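Local atomic coordinates of peridinin-chlorophyll A protein (Amphidinium carterae, PDB entry 2C9E), a protein that probably serves as a water-soluble antenna that captures blue-green light with bound peridinin and chlorophyll a. Residues M58-H70 / A92-A104. Sequence-based numbering, arbitrary orientation.
Sequences MDPKLVRAAVEAH and AVNEALARMIASA. With CLA (chlorophyll a), chain B.
Val-93 and Ala-96 of segment 92-104 pack against His-70, Ala-69 and Ala-66 of segment 58-70, where two antiparallel helices, 8.5 Å apart at their axes, illustrate how small residues permit close helix packing. The methyl CB of Ala-96 settles on Ala-66 CA at 3.9 Å and beside Ala-69 CB. In Met-100, CG anti to the backbone N (chi1 178°) and an extended chi2 carry SD to 3.5 Å from Ala-66 CB; the bend at chi3 (87°) turns CE toward Met-58 SD and chlorophyll a.

Polar links punctuate this apolar seam. Asp-59 N gives Ser-103 OG a nearly straight hydrogen bond (3.0 Å, 174°), while the same hydroxyl donates to Met-100 O. A water donates to Leu-62 O and Ala-96 O, bridging the helices.

The third kind centres on the His-70 imidazole, gripped between Val-93 CG1, a CH-pi contact 3.7 Å from the ring centroid, and chlorophyll C1C over the opposite face. Leu-97 CD2 packs 3.5 Å from chlorophyll CHD. In the ring plane, His-70 ND1 donates to Ala-66 O at 2.8 Å, fixing the rotation, and NE2 meets the water that ligates the chlorophyll magnesium. With a leucine in its place, that water would probably lose its bond to the imidazole and Ala-66 O its second donor. His-70 is thus a second-shell residue positioning the magnesium's water ligand, and Val-93 ties helix packing to that placement.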
# COMPACT_ATOMS: atom_id res chain seq x y z
N MET A 58 9.91 -8.39 7.69
CA MET A 58 10.44 -9.03 6.49
C MET A 58 11.86 -8.64 6.10
O MET A 58 12.36 -7.59 6.49
CB MET A 58 9.51 -8.72 5.32
CG MET A 58 8.10 -9.34 5.47
SD MET A 58 6.90 -8.70 4.24
CE MET A 58 5.45 -9.72 4.59
N ASP A 59 12.47 -9.50 5.31
CA ASP A 59 13.81 -9.29 4.80
C ASP A 59 13.73 -8.24 3.67
O ASP A 59 13.18 -8.50 2.60
CB ASP A 59 14.30 -10.63 4.27
CG ASP A 59 15.69 -10.56 3.69
OD1 ASP A 59 16.20 -9.47 3.40
OD2 ASP A 59 16.27 -11.65 3.50
N PRO A 60 14.29 -7.05 3.89
CA PRO A 60 14.20 -6.05 2.83
C PRO A 60 14.61 -6.53 1.42
O PRO A 60 14.04 -6.07 0.40
CB PRO A 60 15.09 -4.90 3.34
CG PRO A 60 15.05 -5.07 4.88
CD PRO A 60 15.10 -6.57 5.03
N LYS A 61 15.60 -7.41 1.34
CA LYS A 61 16.02 -7.89 0.01
C LYS A 61 14.87 -8.59 -0.70
O LYS A 61 14.67 -8.43 -1.91
CB LYS A 61 17.24 -8.84 0.11
CG LYS A 61 18.60 -8.15 0.45
CD LYS A 61 19.17 -8.55 1.86
CE LYS A 61 18.62 -7.65 3.00
NZ LYS A 61 18.81 -8.19 4.38
N LEU A 62 14.12 -9.39 0.05
CA LEU A 62 12.98 -10.12 -0.50
C LEU A 62 11.76 -9.21 -0.76
O LEU A 62 10.94 -9.50 -1.64
CB LEU A 62 12.63 -11.28 0.42
CG LEU A 62 13.85 -12.19 0.61
CD1 LEU A 62 13.54 -13.32 1.54
CD2 LEU A 62 14.29 -12.74 -0.78
N VAL A 63 11.63 -8.13 0.02
CA VAL A 63 10.53 -7.16 -0.15
C VAL A 63 10.78 -6.49 -1.49
O VAL A 63 9.90 -6.29 -2.33
CB VAL A 63 10.55 -6.04 0.97
CG1 VAL A 63 9.71 -4.83 0.54
CG2 VAL A 63 9.98 -6.59 2.28
N ARG A 64 12.04 -6.15 -1.70
CA ARG A 64 12.43 -5.48 -2.91
C ARG A 64 12.20 -6.37 -4.12
O ARG A 64 11.64 -5.93 -5.14
CB ARG A 64 13.90 -5.06 -2.79
CG ARG A 64 14.42 -4.42 -4.03
CD ARG A 64 15.92 -4.07 -3.96
NE ARG A 64 16.13 -3.14 -5.06
CZ ARG A 64 15.88 -1.84 -4.99
NH1 ARG A 64 15.45 -1.29 -3.86
NH2 ARG A 64 15.97 -1.10 -6.09
N ALA A 65 12.63 -7.62 -4.04
CA ALA A 65 12.42 -8.53 -5.16
C ALA A 65 10.90 -8.69 -5.46
O ALA A 65 10.47 -8.68 -6.63
CB ALA A 65 13.05 -9.91 -4.85
N ALA A 66 10.09 -8.86 -4.40
CA ALA A 66 8.63 -9.01 -4.53
C ALA A 66 7.98 -7.82 -5.25
O ALA A 66 7.09 -8.00 -6.09
CB ALA A 66 8.02 -9.18 -3.13
N VAL A 67 8.40 -6.61 -4.91
CA VAL A 67 7.92 -5.39 -5.54
C VAL A 67 8.43 -5.37 -7.01
O VAL A 67 7.69 -5.06 -7.94
CB VAL A 67 8.41 -4.11 -4.76
CG1 VAL A 67 8.07 -2.85 -5.53
CG2 VAL A 67 7.71 -4.02 -3.42
N GLU A 68 9.71 -5.72 -7.21
CA GLU A 68 10.27 -5.75 -8.57
C GLU A 68 9.41 -6.67 -9.43
O GLU A 68 9.05 -6.31 -10.57
CB GLU A 68 11.73 -6.27 -8.58
CG GLU A 68 12.73 -5.37 -7.80
CD GLU A 68 14.21 -5.88 -7.77
OE1 GLU A 68 14.55 -6.81 -6.97
OE2 GLU A 68 15.05 -5.32 -8.54
N ALA A 69 9.07 -7.85 -8.89
CA ALA A 69 8.26 -8.83 -9.61
C ALA A 69 6.88 -8.28 -10.02
O ALA A 69 6.39 -8.57 -11.13
CB ALA A 69 8.06 -10.07 -8.77
N HIS A 70 6.27 -7.46 -9.15
CA HIS A 70 4.97 -6.89 -9.49
C HIS A 70 5.19 -5.89 -10.58
O HIS A 70 4.40 -5.80 -11.50
CB HIS A 70 4.30 -6.21 -8.28
CG HIS A 70 3.63 -7.17 -7.35
ND1 HIS A 70 4.33 -7.89 -6.40
CD2 HIS A 70 2.34 -7.56 -7.24
CE1 HIS A 70 3.49 -8.68 -5.74
NE2 HIS A 70 2.27 -8.50 -6.23
N ALA A 92 6.01 -15.79 -11.43
CA ALA A 92 7.17 -15.15 -10.75
C ALA A 92 6.70 -14.23 -9.60
O ALA A 92 7.42 -14.05 -8.60
CB ALA A 92 8.01 -14.34 -11.73
N VAL A 93 5.52 -13.63 -9.73
CA VAL A 93 5.05 -12.78 -8.63
C VAL A 93 4.77 -13.66 -7.41
O VAL A 93 5.13 -13.31 -6.29
CB VAL A 93 3.76 -12.00 -9.03
CG1 VAL A 93 3.04 -11.43 -7.76
CG2 VAL A 93 4.16 -10.85 -9.95
N ASN A 94 4.16 -14.82 -7.64
CA ASN A 94 3.85 -15.70 -6.54
C ASN A 94 5.03 -16.31 -5.86
O ASN A 94 5.00 -16.53 -4.65
CB ASN A 94 2.92 -16.82 -6.99
CG ASN A 94 1.54 -16.31 -7.33
OD1 ASN A 94 1.08 -15.34 -6.71
ND2 ASN A 94 0.88 -16.93 -8.31
N GLU A 95 6.07 -16.62 -6.63
CA GLU A 95 7.23 -17.23 -6.00
C GLU A 95 7.99 -16.20 -5.21
O GLU A 95 8.48 -16.50 -4.11
CB GLU A 95 8.14 -17.89 -7.04
CG GLU A 95 9.49 -18.33 -6.45
CD GLU A 95 10.05 -19.59 -7.08
OE1 GLU A 95 9.91 -19.79 -8.32
OE2 GLU A 95 10.64 -20.39 -6.33
N ALA A 96 8.10 -14.98 -5.74
CA ALA A 96 8.76 -13.91 -5.00
C ALA A 96 7.98 -13.66 -3.67
O ALA A 96 8.56 -13.59 -2.59
CB ALA A 96 8.82 -12.64 -5.83
N LEU A 97 6.65 -13.54 -3.75
CA LEU A 97 5.85 -13.33 -2.51
C LEU A 97 6.01 -14.50 -1.55
O LEU A 97 6.01 -14.32 -0.33
CB LEU A 97 4.35 -13.20 -2.86
CG LEU A 97 3.88 -11.86 -3.45
CD1 LEU A 97 2.45 -11.93 -3.90
CD2 LEU A 97 4.08 -10.79 -2.38
N ALA A 98 6.11 -15.72 -2.07
CA ALA A 98 6.22 -16.84 -1.17
C ALA A 98 7.51 -16.72 -0.40
O ALA A 98 7.54 -16.98 0.80
CB ALA A 98 6.15 -18.21 -1.98
N ARG A 99 8.57 -16.32 -1.08
CA ARG A 99 9.86 -16.17 -0.43
C ARG A 99 9.85 -14.98 0.52
O ARG A 99 10.40 -15.05 1.63
CB ARG A 99 10.98 -16.07 -1.51
CG ARG A 99 11.15 -17.44 -2.22
CD ARG A 99 12.32 -17.55 -3.20
NE ARG A 99 12.28 -18.82 -3.97
CZ ARG A 99 12.39 -20.05 -3.46
NH1 ARG A 99 12.57 -20.28 -2.16
NH2 ARG A 99 12.30 -21.08 -4.26
N MET A 100 9.18 -13.89 0.13
CA MET A 100 9.15 -12.77 1.03
C MET A 100 8.34 -13.14 2.28
O MET A 100 8.68 -12.71 3.39
CB MET A 100 8.55 -11.55 0.34
CG MET A 100 8.43 -10.31 1.22
SD MET A 100 7.35 -9.09 0.31
CE MET A 100 5.63 -9.64 0.84
N ILE A 101 7.27 -13.92 2.12
CA ILE A 101 6.49 -14.28 3.30
C ILE A 101 7.25 -15.26 4.22
O ILE A 101 7.03 -15.30 5.45
CB ILE A 101 5.09 -14.87 2.91
CG1 ILE A 101 4.30 -13.79 2.19
CG2 ILE A 101 4.34 -15.39 4.15
CD1 ILE A 101 3.08 -14.25 1.59
N ALA A 102 8.15 -16.02 3.62
CA ALA A 102 8.95 -16.96 4.40
C ALA A 102 9.86 -16.19 5.38
O ALA A 102 10.28 -16.70 6.40
CB ALA A 102 9.78 -17.87 3.46
N SER A 103 10.18 -14.94 5.06
CA SER A 103 11.03 -14.18 5.96
C SER A 103 10.24 -13.41 7.02
O SER A 103 10.82 -12.78 7.89
CB SER A 103 11.87 -13.17 5.17
OG SER A 103 11.05 -12.10 4.68
N ALA A 104 8.92 -13.46 6.97
CA ALA A 104 8.13 -12.69 7.92
C ALA A 104 7.92 -13.37 9.27
O ALA A 104 8.00 -14.62 9.40
CB ALA A 104 6.74 -12.34 7.28
MG CLA B . -0.84 -8.37 -3.75
CHA CLA B . -2.44 -10.57 -1.46
CHB CLA B . -3.89 -8.10 -5.50
CHC CLA B . 0.23 -5.50 -5.37
CHD CLA B . 1.85 -8.18 -1.54
NA CLA B . -2.90 -9.19 -3.43
C1A CLA B . -3.27 -10.16 -2.49
C2A CLA B . -4.68 -10.68 -2.80
C3A CLA B . -5.05 -10.00 -4.14
C4A CLA B . -3.92 -9.02 -4.41
CMA CLA B . -5.16 -11.10 -5.27
CAA CLA B . -5.75 -10.32 -1.77
CBA CLA B . -5.76 -8.83 -1.49
CGA CLA B . -6.90 -8.43 -0.59
O1A CLA B . -7.02 -8.97 0.52
O2A CLA B . -7.80 -7.50 -0.97
NB CLA B . -1.62 -7.13 -5.27
C1B CLA B . -2.86 -7.25 -5.88
C2B CLA B . -2.89 -6.34 -7.01
C3B CLA B . -1.73 -5.62 -7.00
C4B CLA B . -0.98 -6.04 -5.83
CMB CLA B . -3.98 -6.18 -8.10
CAB CLA B . -1.49 -4.70 -8.12
CBB CLA B . -0.28 -4.01 -8.27
NC CLA B . 0.75 -7.08 -3.50
C1C CLA B . 1.02 -5.98 -4.30
C2C CLA B . 2.30 -5.41 -3.89
C3C CLA B . 2.76 -6.16 -2.84
C4C CLA B . 1.79 -7.23 -2.59
CMC CLA B . 3.05 -4.23 -4.61
CAC CLA B . 4.06 -5.89 -2.11
CBC CLA B . 5.09 -6.99 -2.43
ND CLA B . -0.37 -9.10 -1.89
C1D CLA B . 0.81 -9.08 -1.20
C2D CLA B . 0.78 -10.03 -0.10
C3D CLA B . -0.43 -10.62 -0.16
C4D CLA B . -1.13 -10.07 -1.28
CMD CLA B . 1.85 -10.36 0.94
CAD CLA B . -1.32 -11.58 0.46
OBD CLA B . -1.10 -12.47 1.28
CBD CLA B . -2.72 -11.36 -0.16
CGD CLA B . -3.38 -12.68 -0.46
O1D CLA B . -3.23 -13.22 -1.58
O2D CLA B . -4.15 -13.25 0.51
CED CLA B . -4.73 -14.51 0.37
C1 CLA B . -8.65 -6.91 0.07
C2 CLA B . -7.86 -5.99 0.85
C3 CLA B . -7.63 -6.03 2.20
C4 CLA B . -8.24 -7.10 3.08
C5 CLA B . -6.81 -5.01 2.95
C6 CLA B . -6.18 -3.91 2.05
C7 CLA B . -5.47 -2.86 2.91
C8 CLA B . -4.85 -1.73 2.10
C9 CLA B . -3.65 -2.24 1.27
C10 CLA B . -4.50 -0.57 3.03
C11 CLA B . -4.06 0.69 2.29
C12 CLA B . -3.68 1.90 3.20
C13 CLA B . -3.20 3.14 2.39
C14 CLA B . -2.61 4.21 3.28
C15 CLA B . -4.37 3.72 1.57
C16 CLA B . -3.96 4.83 0.63
C17 CLA B . -5.13 5.24 -0.20
C18 CLA B . -4.85 6.38 -1.19
C19 CLA B . -4.59 7.71 -0.54
C20 CLA B . -6.01 6.51 -2.15
O HOH W 1 10.79 -11.86 -2.63
O HOH W 2 0.20 -9.66 -5.20